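Local atomic coordinates of glycosyl hydrolase, family 31/fibronectin type III domain protein (Clostridium perfringens, PDB entry 4UAP), a protein that binds N-acetylgalactosamine, serving as a beta-sandwich carbohydrate-binding module of a family 31 glycoside hydrolase from Clostridium perfringens. Residues A[84-88]-A[139-143]; A[51-55]-A[129-133]; A[87-92]-A[104-109]; A[91-97]-A[122-127]. All blocks are in the same frame, centred on the assembly; numbering follows the deposited sequence. Where two conformers were deposited one is given.

Interaction 1 (A[84-88]-A[139-143]); sequences IAAMK and TLAIN. With CA (calcium ion), chain D.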
loop_
_atom_site.group_PDB
_atom_site.type_symbol
_atom_site.label_atom_id
_atom_site.label_comp_id
_atom_site.label_asym_id
_atom_site.label_seq_id
_atom_site.Cartn_x
_atom_site.Cartn_y
_atom_site.Cartn_z
ATOM N N ILE A 84 4.095 -11.489 10.080
ATOM C CA ILE A 84 5.426 -10.911 10.205
ATOM C C ILE A 84 5.878 -10.126 8.944
ATOM O O ILE A 84 6.701 -9.208 9.031
ATOM C CB ILE A 84 6.443 -12.029 10.536
ATOM C CG1 ILE A 84 7.765 -11.448 11.040
ATOM C CG2 ILE A 84 6.634 -12.953 9.349
ATOM C CD1 ILE A 84 8.776 -12.522 11.456
ATOM N N ALA A 85 5.327 -10.463 7.778
ATOM C CA ALA A 85 5.713 -9.769 6.545
ATOM C C ALA A 85 4.885 -8.502 6.298
ATOM O O ALA A 85 5.175 -7.741 5.378
ATOM C CB ALA A 85 5.596 -10.718 5.348
ATOM N N ALA A 86 3.859 -8.275 7.116
ATOM C CA ALA A 86 2.985 -7.117 6.939
ATOM C C ALA A 86 3.661 -5.771 7.240
ATOM O O ALA A 86 4.685 -5.690 7.929
ATOM C CB ALA A 86 1.735 -7.270 7.809
ATOM N N MET A 87 3.062 -4.715 6.703
ATOM C CA MET A 87 3.479 -3.342 6.965
ATOM C C MET A 87 3.378 -3.014 8.467
ATOM O O MET A 87 2.441 -3.446 9.150
ATOM C CB MET A 87 2.616 -2.377 6.138
ATOM C CG MET A 87 3.249 -0.999 5.862
ATOM S SD MET A 87 2.278 -0.073 4.633
ATOM C CE MET A 87 0.684 -0.020 5.433
ATOM N N LYS A 88 4.352 -2.264 8.973
ATOM C CA LYS A 88 4.371 -1.840 10.370
ATOM C C LYS A 88 4.268 -0.323 10.484
ATOM O O LYS A 88 3.752 0.199 11.469
ATOM C CB LYS A 88 5.649 -2.313 11.061
ATOM C CG LYS A 88 5.683 -1.996 12.558
ATOM C CD LYS A 88 6.982 -2.458 13.219
ATOM C CE LYS A 88 6.895 -2.320 14.736
ATOM N NZ LYS A 88 8.182 -2.661 15.414
ATOM N N THR A 139 11.332 -6.936 3.294
ATOM C CA THR A 139 10.094 -7.702 3.316
ATOM C C THR A 139 8.876 -6.788 3.454
ATOM O O THR A 139 8.883 -5.842 4.242
ATOM C CB THR A 139 10.111 -8.735 4.480
ATOM O OG1 THR A 139 11.302 -9.535 4.395
ATOM C CG2 THR A 139 8.889 -9.643 4.433
ATOM N N LEU A 140 7.828 -7.077 2.691
ATOM C CA LEU A 140 6.594 -6.297 2.742
ATOM C C LEU A 140 5.484 -7.041 2.027
ATOM O O LEU A 140 5.689 -7.530 0.914
ATOM C CB LEU A 140 6.787 -4.919 2.086
ATOM C CG LEU A 140 5.530 -4.040 2.071
ATOM C CD1 LEU A 140 5.187 -3.577 3.491
ATOM C CD2 LEU A 140 5.698 -2.865 1.131
ATOM N N ALA A 141 4.313 -7.112 2.652
ATOM C CA ALA A 141 3.141 -7.701 2.020
ATOM C C ALA A 141 1.936 -6.808 2.256
ATOM O O ALA A 141 1.627 -6.455 3.392
ATOM C CB ALA A 141 2.877 -9.110 2.561
ATOM N N ILE A 142 1.257 -6.442 1.175
ATOM C CA ILE A 142 0.026 -5.666 1.258
ATOM C C ILE A 142 -1.051 -6.351 0.419
ATOM O O ILE A 142 -0.805 -6.696 -0.734
ATOM C CB ILE A 142 0.248 -4.217 0.768
ATOM C CG1 ILE A 142 1.300 -3.519 1.644
ATOM C CG2 ILE A 142 -1.073 -3.445 0.753
ATOM C CD1 ILE A 142 1.727 -2.119 1.111
ATOM N N ASN A 143 -2.233 -6.566 0.998
ATOM C CA ASN A 143 -3.322 -7.233 0.282
ATOM C C ASN A 143 -3.978 -6.362 -0.780
ATOM O O ASN A 143 -4.295 -6.816 -1.868
ATOM C CB ASN A 143 -4.414 -7.688 1.259
ATOM C CG ASN A 143 -3.896 -8.612 2.327
ATOM O OD1 ASN A 143 -2.737 -9.038 2.294
ATOM N ND2 ASN A 143 -4.763 -8.947 3.286
HETATM CA CA CA D . -5.241 -7.464 -3.855
HETATM O O HOH W 1 0.489 -5.223 5.402
#
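The methyl of A85 packs against the CG2 branch of T139, CB to CG2 3.6 Å, where two loops meet at the sugar-binding end of the beta-sandwich. A85 contacts the bound N-acetylgalactosamine as well, in a pocket completed by R36, W41, I42 and R75. The T139 methyl is available to A85 because its hydroxyl is turned beside the backbone N (chi1 -53°), where OG1 bonds to D136. Backbone pairing here is slight. A141 N gives A85 O a weak, bent bond of 2.9 Å, while the neighbouring L140 CA approaches the same oxygen at 3.3 Å. One residue further on the chains have separated, and a water takes the place of a direct bond, accepting from M87 N and donating to A141 O at 2.6 Å. Beside this polar seam lies a buried apolar group. M87 and L140 run side by side in the same direction, with L140 CD1 3.9 Å from M87 CB. The M87 chain is extended out to SD, which meets I142 CD1 at 4.1 Å in an apolar layer with I72; the bend at chi3 (58°) turns only the terminal CE. The segment 139-143 thus connects the two bound groups: A141 touches R36 and R75 of the sugar pocket, and at the far end the carbonyl oxygen N143 O binds the calcium ion at 2.3 Å.

Interaction 2 (A[51-55]-A[129-133]); sequences GTLPF and TALDS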
loop_
_atom_site.group_PDB
_atom_site.type_symbol
_atom_site.label_atom_id
_atom_site.label_comp_id
_atom_site.label_asym_id
_atom_site.label_seq_id
_atom_site.Cartn_x
_atom_site.Cartn_y
_atom_site.Cartn_z
ATOM N N GLY A 51 14.177 -6.555 -2.747
ATOM C CA GLY A 51 13.478 -5.284 -2.689
ATOM C C GLY A 51 13.836 -4.635 -1.375
ATOM O O GLY A 51 14.186 -5.337 -0.418
ATOM N N THR A 52 13.749 -3.311 -1.297
ATOM C CA THR A 52 14.068 -2.625 -0.052
ATOM C C THR A 52 13.044 -1.554 0.299
ATOM O O THR A 52 12.497 -0.878 -0.578
ATOM C CB THR A 52 15.463 -1.963 -0.100
ATOM O OG1 THR A 52 15.452 -0.893 -1.050
ATOM C CG2 THR A 52 16.538 -2.983 -0.479
ATOM N N LEU A 53 12.775 -1.421 1.588
ATOM C CA LEU A 53 11.978 -0.312 2.087
ATOM C C LEU A 53 12.939 0.856 2.284
ATOM O O LEU A 53 14.118 0.637 2.524
ATOM C CB LEU A 53 11.275 -0.686 3.386
ATOM C CG LEU A 53 10.365 -1.910 3.264
ATOM C CD1 LEU A 53 9.676 -2.200 4.591
ATOM C CD2 LEU A 53 9.340 -1.669 2.155
ATOM N N PRO A 54 12.448 2.098 2.182
ATOM C CA PRO A 54 11.044 2.462 1.954
ATOM C C PRO A 54 10.577 2.153 0.534
ATOM O O PRO A 54 11.346 2.271 -0.421
ATOM C CB PRO A 54 11.032 3.975 2.211
ATOM C CG PRO A 54 12.425 4.416 1.827
ATOM C CD PRO A 54 13.317 3.286 2.296
ATOM N N PHE A 55 9.318 1.758 0.398
ATOM C CA PHE A 55 8.764 1.479 -0.922
ATOM C C PHE A 55 7.594 2.419 -1.213
ATOM O O PHE A 55 6.608 2.458 -0.481
ATOM C CB PHE A 55 8.316 0.015 -1.042
ATOM C CG PHE A 55 7.789 -0.329 -2.401
ATOM C CD1 PHE A 55 8.658 -0.428 -3.481
ATOM C CD2 PHE A 55 6.431 -0.536 -2.607
ATOM C CE1 PHE A 55 8.187 -0.728 -4.744
ATOM C CE2 PHE A 55 5.946 -0.829 -3.873
ATOM C CZ PHE A 55 6.827 -0.926 -4.947
ATOM N N THR A 129 3.916 5.526 1.168
ATOM C CA THR A 129 5.228 4.927 1.317
ATOM C C THR A 129 5.269 3.993 2.515
ATOM O O THR A 129 5.084 4.425 3.651
ATOM C CB THR A 129 6.326 5.997 1.469
ATOM O OG1 THR A 129 6.213 6.942 0.399
ATOM C CG2 THR A 129 7.694 5.345 1.398
ATOM N N ALA A 130 5.493 2.711 2.243
ATOM C CA ALA A 130 5.767 1.737 3.292
ATOM C C ALA A 130 7.182 1.967 3.836
ATOM O O ALA A 130 8.155 1.933 3.085
ATOM C CB ALA A 130 5.607 0.320 2.753
ATOM N N LEU A 131 7.282 2.216 5.140
ATOM C CA LEU A 131 8.550 2.591 5.761
ATOM C C LEU A 131 9.177 1.425 6.503
ATOM O O LEU A 131 10.397 1.317 6.583
ATOM C CB LEU A 131 8.355 3.758 6.734
ATOM C CG LEU A 131 7.744 5.018 6.136
ATOM C CD1 LEU A 131 7.424 6.012 7.247
ATOM C CD2 LEU A 131 8.710 5.608 5.122
ATOM N N ASP A 132 8.337 0.562 7.065
ATOM C CA ASP A 132 8.819 -0.583 7.818
ATOM C C ASP A 132 7.827 -1.736 7.722
ATOM O O ASP A 132 6.629 -1.524 7.497
ATOM C CB ASP A 132 9.040 -0.198 9.283
ATOM C CG ASP A 132 9.970 -1.149 10.004
ATOM O OD1 ASP A 132 10.727 -1.875 9.319
ATOM O OD2 ASP A 132 9.951 -1.167 11.259
ATOM N N SER A 133 8.335 -2.954 7.868
ATOM C CA SER A 133 7.486 -4.133 8.013
ATOM C C SER A 133 7.748 -4.766 9.384
ATOM O O SER A 133 8.597 -4.295 10.135
ATOM C CB SER A 133 7.758 -5.146 6.908
ATOM O OG SER A 133 8.974 -5.832 7.162
#
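L53 turns its CG beside its own backbone N and anti to its carbonyl carbon (chi1 -58°), and with chi2 fully extended the two methyls spread along the backbone of strand 125-133. CD1 reaches the end of that strand, 3.6 Å from S133 N and close to D132 C, while CD2 lies back toward A130, 4.3 Å from its CB. L53 therefore covers main chain more than side chain. The peptide bond that follows it is cis, and P54, itself exposed, lays its ring against the strand: its CB meets T129 CG2 at 3.7 Å, and L131 CD2 lies a little further off. T129 offers this methyl because CG2 is anti to the backbone N, next to the carbonyl carbon.

Beyond the proline, regular pairing begins. F55 and A130 form an antiparallel hydrogen-bonded pair in which F55 N donates to A130 O at 2.9 Å and A130 N returns a 3.0 Å bond to F55 O. A130 O is also approached by P54 CA at 3.1 Å, a CA-H...O contact that supplements the amide bond. The F55 ring leads away toward Q14 and L15. Toward strand 87-96, strand 125-133 carries a classic beta bulge, L131 and D132 both facing K89.

P54 has no N-H to give and meets the strand through its ring and CA, while F55 supplies both polar groups of the pair. L53 and P54 thus add apolar contact with the last residues of strand 125-133 ahead of the two-bond F55-A130 pair.

Interaction 3 (A[87-92]-A[104-109]); sequences MKKVKA and GEKANI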
loop_
_atom_site.group_PDB
_atom_site.type_symbol
_atom_site.label_atom_id
_atom_site.label_comp_id
_atom_site.label_asym_id
_atom_site.label_seq_id
_atom_site.Cartn_x
_atom_site.Cartn_y
_atom_site.Cartn_z
ATOM N N MET A 87 3.062 -4.715 6.703
ATOM C CA MET A 87 3.479 -3.342 6.965
ATOM C C MET A 87 3.378 -3.014 8.467
ATOM O O MET A 87 2.441 -3.446 9.150
ATOM C CB MET A 87 2.616 -2.377 6.138
ATOM C CG MET A 87 3.249 -0.999 5.862
ATOM S SD MET A 87 2.278 -0.073 4.633
ATOM C CE MET A 87 0.684 -0.020 5.433
ATOM N N LYS A 88 4.352 -2.264 8.973
ATOM C CA LYS A 88 4.371 -1.840 10.370
ATOM C C LYS A 88 4.268 -0.323 10.484
ATOM O O LYS A 88 3.752 0.199 11.469
ATOM C CB LYS A 88 5.649 -2.313 11.061
ATOM C CG LYS A 88 5.683 -1.996 12.558
ATOM C CD LYS A 88 6.982 -2.458 13.219
ATOM C CE LYS A 88 6.895 -2.320 14.736
ATOM N NZ LYS A 88 8.182 -2.661 15.414
ATOM N N LYS A 89 4.779 0.378 9.469
ATOM C CA LYS A 89 4.839 1.837 9.477
ATOM C C LYS A 89 4.699 2.400 8.067
ATOM O O LYS A 89 5.299 1.901 7.119
ATOM C CB LYS A 89 6.152 2.312 10.101
ATOM C CG LYS A 89 6.274 3.816 10.280
ATOM C CD LYS A 89 7.545 4.100 11.079
ATOM C CE LYS A 89 7.961 5.551 11.033
ATOM N NZ LYS A 89 9.217 5.744 11.832
ATOM N N VAL A 90 3.913 3.457 7.940
ATOM C CA VAL A 90 3.561 3.979 6.633
ATOM C C VAL A 90 3.432 5.479 6.719
ATOM O O VAL A 90 3.116 6.026 7.778
ATOM C CB VAL A 90 2.232 3.360 6.122
ATOM C CG1 VAL A 90 1.052 3.794 6.997
ATOM C CG2 VAL A 90 1.986 3.681 4.638
ATOM N N LYS A 91 3.693 6.151 5.610
ATOM C CA LYS A 91 3.367 7.561 5.515
ATOM C C LYS A 91 2.656 7.797 4.198
ATOM O O LYS A 91 2.684 6.948 3.300
ATOM C CB LYS A 91 4.624 8.436 5.619
ATOM C CG LYS A 91 5.628 8.238 4.490
ATOM C CD LYS A 91 6.719 9.314 4.519
ATOM C CE LYS A 91 7.638 9.167 3.313
ATOM N NZ LYS A 91 8.793 10.106 3.342
ATOM N N ALA A 92 2.022 8.952 4.069
ATOM C CA ALA A 92 1.362 9.270 2.818
ATOM C C ALA A 92 1.345 10.773 2.577
ATOM O O ALA A 92 1.381 11.575 3.516
ATOM C CB ALA A 92 -0.052 8.709 2.803
ATOM N N GLY A 104 0.523 12.450 6.842
ATOM C CA GLY A 104 1.014 11.920 8.094
ATOM C C GLY A 104 1.430 10.463 8.059
ATOM O O GLY A 104 1.297 9.759 7.052
ATOM N N GLU A 105 1.919 10.009 9.202
ATOM C CA GLU A 105 2.514 8.694 9.321
ATOM C C GLU A 105 1.699 7.869 10.292
ATOM O O GLU A 105 1.162 8.397 11.264
ATOM C CB GLU A 105 3.969 8.825 9.782
ATOM C CG GLU A 105 4.591 7.557 10.344
ATOM C CD GLU A 105 5.911 7.838 11.067
ATOM O OE1 GLU A 105 6.813 8.460 10.455
ATOM O OE2 GLU A 105 6.039 7.448 12.253
ATOM N N LYS A 106 1.573 6.580 10.013
ATOM C CA LYS A 106 0.941 5.680 10.963
ATOM C C LYS A 106 1.945 4.602 11.315
ATOM O O LYS A 106 2.541 3.996 10.423
ATOM C CB LYS A 106 -0.348 5.097 10.387
ATOM C CG LYS A 106 -1.474 6.138 10.317
ATOM C CD LYS A 106 -2.749 5.579 9.712
ATOM C CE LYS A 106 -3.674 6.711 9.256
ATOM N NZ LYS A 106 -4.007 7.657 10.356
ATOM N N ALA A 107 2.153 4.386 12.615
ATOM C CA ALA A 107 3.197 3.473 13.086
ATOM C C ALA A 107 2.634 2.358 13.964
ATOM O O ALA A 107 1.473 2.406 14.369
ATOM C CB ALA A 107 4.274 4.255 13.842
ATOM N N ASN A 108 3.465 1.349 14.238
ATOM C CA ASN A 108 3.080 0.211 15.068
ATOM C C ASN A 108 1.777 -0.420 14.609
ATOM O O ASN A 108 0.911 -0.764 15.412
ATOM C CB ASN A 108 2.981 0.644 16.527
ATOM C CG ASN A 108 4.274 1.238 17.030
ATOM O OD1 ASN A 108 4.364 2.440 17.284
ATOM N ND2 ASN A 108 5.298 0.404 17.149
ATOM N N ILE A 109 1.644 -0.572 13.297
ATOM C CA ILE A 109 0.436 -1.133 12.724
ATOM C C ILE A 109 0.261 -2.569 13.171
ATOM O O ILE A 109 1.191 -3.363 13.051
ATOM C CB ILE A 109 0.466 -1.066 11.185
ATOM C CG1 ILE A 109 0.452 0.404 10.736
ATOM C CG2 ILE A 109 -0.711 -1.837 10.593
ATOM C CD1 ILE A 109 0.822 0.606 9.271
HETATM O O HOH W 2 9.375 8.197 11.351
#
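The flat carboxylate of E105 has the CE methylene of K89 above one face, nearly equidistant from its carbon and both oxygens, with CE to OE2 3.0 Å. This crossing decorates the beta hairpin of strands 87-96 and 99-106, at the edge of one sheet of the sandwich. K89, extended throughout, carries its ammonium past the group, so the salt bridge NZ to OE2 is long, 3.6 Å. A water between K89 NZ and E105 OE1 supplements it on the exposed surface.

Between the chains, V90 and K106 make an antiparallel hydrogen-bonded pair, with K106 N to V90 O at 2.8 Å and V90 N returning a bond to K106 O. V90 places CG1 between its N and carbonyl carbon (chi1 66°), and this branch lies beside K106 CB at 3.9 Å. The ammonium end of K106 turns to the ring of Y116.

After K106 the second chain leaves regular pairing, but I109 folds back inward. Its CD1 lies 3.9 Å from both V90 CG1 and M87 CE, packing against the start of strand 87-96. One backbone bond fixes I109 there: I109 N points at K88 O over 2.9 Å, almost perfectly straight at 177°.

Interaction 4 (A[91-97]-A[122-127]); sequences KAVGYLN and EFDKIV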
loop_
_atom_site.group_PDB
_atom_site.type_symbol
_atom_site.label_atom_id
_atom_site.label_comp_id
_atom_site.label_asym_id
_atom_site.label_seq_id
_atom_site.Cartn_x
_atom_site.Cartn_y
_atom_site.Cartn_z
ATOM N N LYS A 91 3.693 6.151 5.610
ATOM C CA LYS A 91 3.367 7.561 5.515
ATOM C C LYS A 91 2.656 7.797 4.198
ATOM O O LYS A 91 2.684 6.948 3.300
ATOM C CB LYS A 91 4.624 8.436 5.619
ATOM C CG LYS A 91 5.628 8.238 4.490
ATOM C CD LYS A 91 6.719 9.314 4.519
ATOM C CE LYS A 91 7.638 9.167 3.313
ATOM N NZ LYS A 91 8.793 10.106 3.342
ATOM N N ALA A 92 2.022 8.952 4.069
ATOM C CA ALA A 92 1.362 9.270 2.818
ATOM C C ALA A 92 1.345 10.773 2.577
ATOM O O ALA A 92 1.381 11.575 3.516
ATOM C CB ALA A 92 -0.052 8.709 2.803
ATOM N N VAL A 93 1.298 11.129 1.301
ATOM C CA VAL A 93 1.273 12.514 0.851
ATOM C C VAL A 93 0.258 12.612 -0.272
ATOM O O VAL A 93 0.167 11.705 -1.106
ATOM C CB VAL A 93 2.652 12.977 0.346
ATOM C CG1 VAL A 93 2.580 14.409 -0.164
ATOM C CG2 VAL A 93 3.694 12.850 1.452
ATOM N N GLY A 94 -0.519 13.692 -0.287
ATOM C CA GLY A 94 -1.488 13.898 -1.343
ATOM C C GLY A 94 -1.101 15.128 -2.142
ATOM O O GLY A 94 -0.425 16.020 -1.624
ATOM N N TYR A 95 -1.521 15.167 -3.401
ATOM C CA TYR A 95 -1.248 16.309 -4.271
ATOM C C TYR A 95 -2.522 16.785 -4.956
ATOM O O TYR A 95 -3.396 15.995 -5.313
ATOM C CB TYR A 95 -0.196 15.962 -5.332
ATOM C CG TYR A 95 1.152 15.588 -4.762
ATOM C CD1 TYR A 95 1.430 14.282 -4.383
ATOM C CD2 TYR A 95 2.142 16.541 -4.592
ATOM C CE1 TYR A 95 2.665 13.939 -3.853
ATOM C CE2 TYR A 95 3.370 16.214 -4.068
ATOM C CZ TYR A 95 3.633 14.911 -3.706
ATOM O OH TYR A 95 4.862 14.588 -3.182
ATOM N N LEU A 96 -2.613 18.094 -5.136
ATOM C CA LEU A 96 -3.681 18.687 -5.913
ATOM C C LEU A 96 -3.089 19.892 -6.655
ATOM O O LEU A 96 -2.598 20.837 -6.031
ATOM C CB LEU A 96 -4.858 19.092 -5.019
ATOM C CG LEU A 96 -6.088 19.640 -5.758
ATOM C CD1 LEU A 96 -6.676 18.609 -6.716
ATOM C CD2 LEU A 96 -7.140 20.110 -4.770
ATOM N N ASN A 97 -3.092 19.815 -7.983
ATOM C CA ASN A 97 -2.519 20.860 -8.829
ATOM C C ASN A 97 -1.099 21.242 -8.433
ATOM O O ASN A 97 -0.761 22.422 -8.392
ATOM C CB ASN A 97 -3.408 22.100 -8.798
ATOM C CG ASN A 97 -4.859 21.773 -9.082
ATOM O OD1 ASN A 97 -5.763 22.229 -8.377
ATOM N ND2 ASN A 97 -5.092 20.961 -10.108
ATOM N N GLU A 122 -9.541 16.881 -1.436
ATOM C CA GLU A 122 -9.513 16.615 -2.874
ATOM C C GLU A 122 -8.085 16.402 -3.358
ATOM O O GLU A 122 -7.187 17.159 -3.009
ATOM C CB GLU A 122 -10.173 17.776 -3.641
ATOM C CG GLU A 122 -10.240 17.581 -5.136
ATOM C CD GLU A 122 -11.006 18.698 -5.849
ATOM O OE1 GLU A 122 -11.043 19.840 -5.341
ATOM O OE2 GLU A 122 -11.577 18.422 -6.924
ATOM N N PHE A 123 -7.870 15.363 -4.156
ATOM C CA PHE A 123 -6.523 15.038 -4.626
ATOM C C PHE A 123 -6.565 14.516 -6.041
ATOM O O PHE A 123 -7.526 13.853 -6.414
ATOM C CB PHE A 123 -5.872 13.962 -3.753
ATOM C CG PHE A 123 -5.796 14.308 -2.311
ATOM C CD1 PHE A 123 -4.840 15.193 -1.853
ATOM C CD2 PHE A 123 -6.679 13.740 -1.406
ATOM C CE1 PHE A 123 -4.766 15.513 -0.505
ATOM C CE2 PHE A 123 -6.607 14.050 -0.066
ATOM C CZ PHE A 123 -5.652 14.932 0.388
ATOM N N ASP A 124 -5.514 14.767 -6.814
ATOM C CA ASP A 124 -5.371 14.044 -8.076
ATOM C C ASP A 124 -4.306 12.947 -7.989
ATOM O O ASP A 124 -4.206 12.106 -8.881
ATOM C CB ASP A 124 -5.045 14.994 -9.217
ATOM C CG ASP A 124 -4.050 16.048 -8.829
ATOM O OD1 ASP A 124 -3.089 15.714 -8.110
ATOM O OD2 ASP A 124 -4.227 17.221 -9.247
ATOM N N LYS A 125 -3.520 12.964 -6.913
ATOM C CA LYS A 125 -2.465 11.967 -6.703
ATOM C C LYS A 125 -2.248 11.708 -5.216
ATOM O O LYS A 125 -2.279 12.635 -4.409
ATOM C CB LYS A 125 -1.154 12.434 -7.341
ATOM C CG LYS A 125 0.011 11.524 -7.080
ATOM C CD LYS A 125 1.327 12.209 -7.410
ATOM C CE LYS A 125 1.634 12.144 -8.877
ATOM N NZ LYS A 125 2.957 12.798 -9.138
ATOM N N ILE A 126 -2.033 10.445 -4.857
ATOM C CA ILE A 126 -1.695 10.103 -3.485
ATOM C C ILE A 126 -0.501 9.173 -3.521
ATOM O O ILE A 126 -0.471 8.203 -4.286
ATOM C CB ILE A 126 -2.888 9.458 -2.749
ATOM C CG1 ILE A 126 -3.938 10.536 -2.443
ATOM C CG2 ILE A 126 -2.431 8.783 -1.459
ATOM C CD1 ILE A 126 -5.160 10.026 -1.738
ATOM N N VAL A 127 0.511 9.496 -2.734
ATOM C CA VAL A 127 1.705 8.671 -2.703
ATOM C C VAL A 127 1.812 8.061 -1.331
ATOM O O VAL A 127 1.859 8.780 -0.334
ATOM C CB VAL A 127 2.975 9.467 -3.021
ATOM C CG1 VAL A 127 4.192 8.536 -2.988
ATOM C CG2 VAL A 127 2.845 10.165 -4.387
#
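A classic beta bulge shapes this antiparallel pairing of strands 87-96 and 125-133, D124 and K125 both facing Y95. Y95 O accepts D124 N at 2.9 Å and, more weakly, K125 N, so a single carbonyl serves both residues of the bulge. Regular pairing lies on one side of it: V93 and V127 exchange two bonds, that from V127 N to V93 O being 2.8 Å and nearly straight, and Y95 N donates to K125 O.

On the face bearing these residues, the K125 chain lies alongside the Y95 side chain, CD 3.7 Å from CD1, while V127 CG2 meets the ring at its edge, 3.8 Å from CE1. The ammonium of K125 lies above the ring at a distance that allows at most a weak cation-pi attraction. The other face is tight around G94, which has no side chain, and the F123 ring comes in with CD1 3.6 Å from G94 CA.

D124 has its carboxylate held between the backbone N and carbonyl carbon (chi1 41°). This aims OD2 at the amide of N97, a 3.1 Å bond on its syn side, and fixes the end of the strand. L96 folds over E122, its CD2 3.4 Å from E122 O.

At D124 the chain turns a corner: F123 still pairs with K65 of strand 64-74 in the opposing sheet, whereas V127 and K125 lie beside strand 55-61, and F123 reaches F101 and L103 of strand 99-106.

How the interactions relate
Strand 87-96 runs through three of the four contacts: interaction 1 uses its start, interaction 3 joins it to the outer strand 99-106, and interaction 4 joins its far end to strand 125-133, whose own end interaction 2 pairs with the incoming loop. Interactions 2 and 3 adjoin across the sheet through L131 N to K89 O, 2.8 Å, and at D132 O to K88 N, also 2.8 Å, where the bulge lies. Interaction 1 contributes to both sites, the A85 side chain about 4 Å from the bound sugar and N143 on calcium, and its centre is about 9 Å from that of interaction 2. Interaction 4 lies about 23 Å from interaction 1, centre to centre, on the opposite side of the chain's centre.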